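Local atomic coordinates of cytochrome c2 iso-2 (Rhodospirillum centenum, PDB entry 1JDL), a protein that carries electrons through its covalently bound heme, serving as the donor to the oxidized bacteriochlorophyll in the photophosphorylation pathway of purple bacteria. Residues P31-R39 with V112-P120. Sequence-based numbering, arbitrary orientation.
Sequences PALTGVIDR and VAYLKQFSP. With HEM (protoporphyrin IX containing Fe), chain B.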
loop_
_atom_site.group_PDB
_atom_site.type_symbol
_atom_site.label_atom_id
_atom_site.label_comp_id
_atom_site.label_asym_id
_atom_site.label_seq_id
_atom_site.Cartn_x
_atom_site.Cartn_y
_atom_site.Cartn_z
ATOM N N PRO A 31 -2.691 -6.686 4.949
ATOM C CA PRO A 31 -2.098 -6.240 6.214
ATOM C C PRO A 31 -2.754 -5.011 6.828
ATOM O O PRO A 31 -3.346 -4.185 6.127
ATOM C CB PRO A 31 -0.639 -5.988 5.838
ATOM C CG PRO A 31 -0.734 -5.545 4.407
ATOM C CD PRO A 31 -1.752 -6.504 3.828
ATOM N N ALA A 32 -2.649 -4.891 8.149
ATOM C CA ALA A 32 -3.214 -3.741 8.844
ATOM C C ALA A 32 -2.524 -2.508 8.274
ATOM O O ALA A 32 -1.338 -2.554 7.946
ATOM C CB ALA A 32 -2.954 -3.850 10.350
ATOM N N LEU A 33 -3.256 -1.407 8.148
ATOM C CA LEU A 33 -2.664 -0.204 7.582
ATOM C C LEU A 33 -2.382 0.900 8.586
ATOM O O LEU A 33 -2.035 2.022 8.211
ATOM C CB LEU A 33 -3.534 0.315 6.432
ATOM C CG LEU A 33 -3.595 -0.644 5.236
ATOM C CD1 LEU A 33 -4.537 -0.079 4.179
ATOM C CD2 LEU A 33 -2.199 -0.837 4.656
ATOM N N THR A 34 -2.528 0.591 9.870
ATOM C CA THR A 34 -2.220 1.582 10.889
ATOM C C THR A 34 -0.701 1.765 10.860
ATOM O O THR A 34 0.048 0.785 10.894
ATOM C CB THR A 34 -2.646 1.101 12.283
ATOM O OG1 THR A 34 -4.048 0.810 12.275
ATOM C CG2 THR A 34 -2.375 2.178 13.323
ATOM N N GLY A 35 -0.253 3.014 10.765
ATOM C CA GLY A 35 1.173 3.297 10.738
ATOM C C GLY A 35 1.878 2.914 9.447
ATOM O O GLY A 35 3.101 2.741 9.425
ATOM N N VAL A 36 1.119 2.791 8.363
ATOM C CA VAL A 36 1.708 2.413 7.081
ATOM C C VAL A 36 2.516 3.547 6.437
ATOM O O VAL A 36 3.433 3.296 5.658
ATOM C CB VAL A 36 0.613 1.914 6.096
ATOM C CG1 VAL A 36 -0.312 3.068 5.702
ATOM C CG2 VAL A 36 1.260 1.283 4.867
ATOM N N ILE A 37 2.196 4.795 6.767
ATOM C CA ILE A 37 2.928 5.916 6.180
ATOM C C ILE A 37 4.414 5.885 6.537
ATOM O O ILE A 37 4.794 5.862 7.716
ATOM C CB ILE A 37 2.336 7.270 6.620
ATOM C CG1 ILE A 37 0.836 7.306 6.322
ATOM C CG2 ILE A 37 3.052 8.407 5.898
ATOM C CD1 ILE A 37 0.484 7.215 4.849
ATOM N N ASP A 38 5.245 5.881 5.499
ATOM C CA ASP A 38 6.699 5.842 5.627
ATOM C C ASP A 38 7.217 4.486 6.115
ATOM O O ASP A 38 8.403 4.333 6.406
ATOM C CB ASP A 38 7.187 6.948 6.564
ATOM C CG ASP A 38 8.694 7.076 6.571
ATOM O OD1 ASP A 38 9.277 7.324 5.493
ATOM O OD2 ASP A 38 9.298 6.923 7.653
ATOM N N ARG A 39 6.323 3.507 6.202
ATOM C CA ARG A 39 6.692 2.161 6.643
ATOM C C ARG A 39 7.306 1.406 5.464
ATOM O O ARG A 39 6.846 1.547 4.329
ATOM C CB ARG A 39 5.445 1.413 7.140
ATOM C CG ARG A 39 5.717 0.044 7.771
ATOM C CD ARG A 39 4.451 -0.552 8.399
ATOM N NE ARG A 39 3.550 -1.169 7.423
ATOM C CZ ARG A 39 2.267 -1.440 7.657
ATOM N NH1 ARG A 39 1.732 -1.139 8.833
ATOM N NH2 ARG A 39 1.517 -2.018 6.727
ATOM N N VAL A 112 -5.482 8.605 0.984
ATOM C CA VAL A 112 -4.149 8.758 1.563
ATOM C C VAL A 112 -4.203 9.796 2.691
ATOM O O VAL A 112 -3.536 9.647 3.716
ATOM C CB VAL A 112 -3.124 9.178 0.489
ATOM C CG1 VAL A 112 -1.801 9.574 1.132
ATOM C CG2 VAL A 112 -2.900 8.016 -0.468
ATOM N N ALA A 113 -5.003 10.844 2.511
ATOM C CA ALA A 113 -5.138 11.862 3.551
ATOM C C ALA A 113 -5.731 11.204 4.796
ATOM O O ALA A 113 -5.387 11.552 5.928
ATOM C CB ALA A 113 -6.043 12.996 3.066
ATOM N N TYR A 114 -6.623 10.242 4.581
ATOM C CA TYR A 114 -7.254 9.515 5.677
ATOM C C TYR A 114 -6.225 8.624 6.381
ATOM O O TYR A 114 -6.151 8.588 7.614
ATOM C CB TYR A 114 -8.407 8.663 5.134
ATOM C CG TYR A 114 -9.070 7.780 6.164
ATOM C CD1 TYR A 114 -9.785 8.326 7.232
ATOM C CD2 TYR A 114 -8.980 6.394 6.075
ATOM C CE1 TYR A 114 -10.391 7.513 8.182
ATOM C CE2 TYR A 114 -9.582 5.572 7.022
ATOM C CZ TYR A 114 -10.285 6.137 8.071
ATOM O OH TYR A 114 -10.883 5.321 9.006
ATOM N N LEU A 115 -5.419 7.919 5.593
ATOM C CA LEU A 115 -4.404 7.028 6.141
ATOM C C LEU A 115 -3.349 7.780 6.942
ATOM O O LEU A 115 -2.786 7.236 7.887
ATOM C CB LEU A 115 -3.718 6.244 5.019
ATOM C CG LEU A 115 -4.580 5.190 4.323
ATOM C CD1 LEU A 115 -3.828 4.605 3.134
ATOM C CD2 LEU A 115 -4.951 4.103 5.318
ATOM N N LYS A 116 -3.080 9.023 6.557
ATOM C CA LYS A 116 -2.078 9.833 7.247
ATOM C C LYS A 116 -2.479 10.128 8.686
ATOM O O LYS A 116 -1.628 10.432 9.522
ATOM C CB LYS A 116 -1.850 11.151 6.504
ATOM C CG LYS A 116 -1.167 11.002 5.156
ATOM C CD LYS A 116 -0.881 12.359 4.518
ATOM C CE LYS A 116 0.296 13.067 5.181
ATOM N NZ LYS A 116 0.070 13.357 6.623
ATOM N N GLN A 117 -3.775 10.040 8.968
ATOM C CA GLN A 117 -4.288 10.296 10.312
ATOM C C GLN A 117 -3.912 9.201 11.299
ATOM O O GLN A 117 -3.997 9.394 12.515
ATOM C CB GLN A 117 -5.811 10.419 10.283
ATOM C CG GLN A 117 -6.338 11.605 9.503
ATOM C CD GLN A 117 -7.846 11.703 9.578
ATOM O OE1 GLN A 117 -8.559 10.783 9.172
ATOM N NE2 GLN A 117 -8.344 12.818 10.102
ATOM N N PHE A 118 -3.498 8.050 10.774
ATOM C CA PHE A 118 -3.143 6.909 11.609
ATOM C C PHE A 118 -1.648 6.611 11.665
ATOM O O PHE A 118 -1.243 5.515 12.057
ATOM C CB PHE A 118 -3.896 5.671 11.117
ATOM C CG PHE A 118 -5.387 5.783 11.241
ATOM C CD1 PHE A 118 -6.034 5.378 12.404
ATOM C CD2 PHE A 118 -6.147 6.295 10.192
ATOM C CE1 PHE A 118 -7.420 5.478 12.523
ATOM C CE2 PHE A 118 -7.531 6.402 10.300
ATOM C CZ PHE A 118 -8.170 5.992 11.467
ATOM N N SER A 119 -0.834 7.586 11.271
ATOM C CA SER A 119 0.617 7.438 11.285
ATOM C C SER A 119 1.252 8.719 11.813
ATOM O O SER A 119 0.715 9.809 11.621
ATOM C CB SER A 119 1.153 7.157 9.873
ATOM O OG SER A 119 0.759 5.879 9.411
ATOM N N PRO A 120 2.410 8.602 12.486
ATOM C CA PRO A 120 3.114 9.763 13.035
ATOM C C PRO A 120 3.305 10.851 11.982
ATOM O O PRO A 120 3.052 12.036 12.296
ATOM C CB PRO A 120 4.441 9.167 13.498
ATOM C CG PRO A 120 4.045 7.793 13.927
ATOM C CD PRO A 120 3.139 7.357 12.792
HETATM C CHA HEM B . -1.289 -4.549 0.334
HETATM C CHB HEM B . -3.434 -0.229 0.351
HETATM C CHC HEM B . -7.588 -2.313 -0.973
HETATM C CHD HEM B . -5.574 -6.629 -0.450
HETATM C C1A HEM B . -1.499 -3.170 0.398
HETATM C C2A HEM B . -0.455 -2.196 0.613
HETATM C C3A HEM B . -1.073 -0.984 0.609
HETATM C C4A HEM B . -2.481 -1.224 0.406
HETATM C CMA HEM B . -0.416 0.383 0.733
HETATM C CAA HEM B . 1.008 -2.516 0.946
HETATM C CBA HEM B . 1.106 -2.650 2.465
HETATM C CGA HEM B . 2.481 -3.098 2.970
HETATM O O1A HEM B . 3.429 -3.209 2.168
HETATM O O2A HEM B . 2.611 -3.331 4.189
HETATM C C1B HEM B . -4.764 -0.437 0.017
HETATM C C2B HEM B . -5.751 0.606 -0.109
HETATM C C3B HEM B . -6.834 0.019 -0.701
HETATM C C4B HEM B . -6.609 -1.375 -0.683
HETATM C CMB HEM B . -5.573 2.042 0.366
HETATM C CAB HEM B . -7.864 0.577 -1.487
HETATM C CBB HEM B . -8.038 2.019 -1.931
HETATM C C1C HEM B . -7.391 -3.663 -0.994
HETATM C C2C HEM B . -8.410 -4.644 -1.303
HETATM C C3C HEM B . -7.782 -5.831 -1.314
HETATM C C4C HEM B . -6.457 -5.610 -0.770
HETATM C CMC HEM B . -9.897 -4.369 -1.540
HETATM C CAC HEM B . -8.177 -7.054 -1.900
HETATM C CBC HEM B . -9.510 -7.464 -2.517
HETATM C C1D HEM B . -4.251 -6.449 -0.114
HETATM C C2D HEM B . -3.308 -7.531 0.048
HETATM C C3D HEM B . -2.076 -6.957 0.192
HETATM C C4D HEM B . -2.295 -5.508 0.139
HETATM C CMD HEM B . -3.607 -9.031 -0.007
HETATM C CAD HEM B . -0.734 -7.692 0.271
HETATM C CBD HEM B . -0.201 -7.791 -1.163
HETATM C CGD HEM B . 1.062 -8.618 -1.292
HETATM O O1D HEM B . 1.535 -8.780 -2.438
HETATM O O2D HEM B . 1.588 -9.104 -0.266
HETATM N NA HEM B . -2.737 -2.569 0.252
HETATM N NB HEM B . -5.294 -1.664 -0.325
HETATM N NC HEM B . -6.183 -4.263 -0.687
HETATM N ND HEM B . -3.638 -5.209 -0.051
HETATM FE FE HEM B . -4.463 -3.421 -0.244
HETATM O O HOH W 1 -1.596 4.912 8.597
#
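Ser119 OG and the carbonyl of Phe118 each accept a hydrogen bond from the backbone of residues 35–37. Ile37 N donates to Ser119 OG at 3.2 Å, and Gly35 N reaches Phe118 O (3.0 Å) in a bent bond of 131°, the donor lying well above the carbonyl plane. With OG anti to its carbonyl carbon (chi1 -68°), Ser119 also meets a water that donates to both Leu33 O and Leu115 O, so one solvent molecule bridges the two carbonyls.

Apolar contact flanks these bonds. Ile37 lies close against Ser119, CB to CB at 3.5 Å, while its side chain crosses that of Lys116 at a slant, CD1 reaching CG and also approaching Leu115 CB. Nearer the heme, Leu115 CD2 packs on Leu33 CB at 4.2 Å. In this class I cytochrome c fold, two consecutive type II turns, Leu33–Val36 and Val36–Arg39, thus join residues 112–120, which continue from helix 105–115, to the heme pocket, where Pro31 O accepts a hydrogen bond from ND1 of the axial ligand His19.

The Arg39 guanidinium, with Val36 CA over one face, donates two in-plane hydrogen bonds from NH2, to Ala32 O (3.2 Å) and heme propionate O2A (3.1 Å, 163°); NH1 adds a weak bond to Ala32 O. A leucine here would probably leave that carboxylate without this cationic partner and Ala32 O without its guanidinium donors.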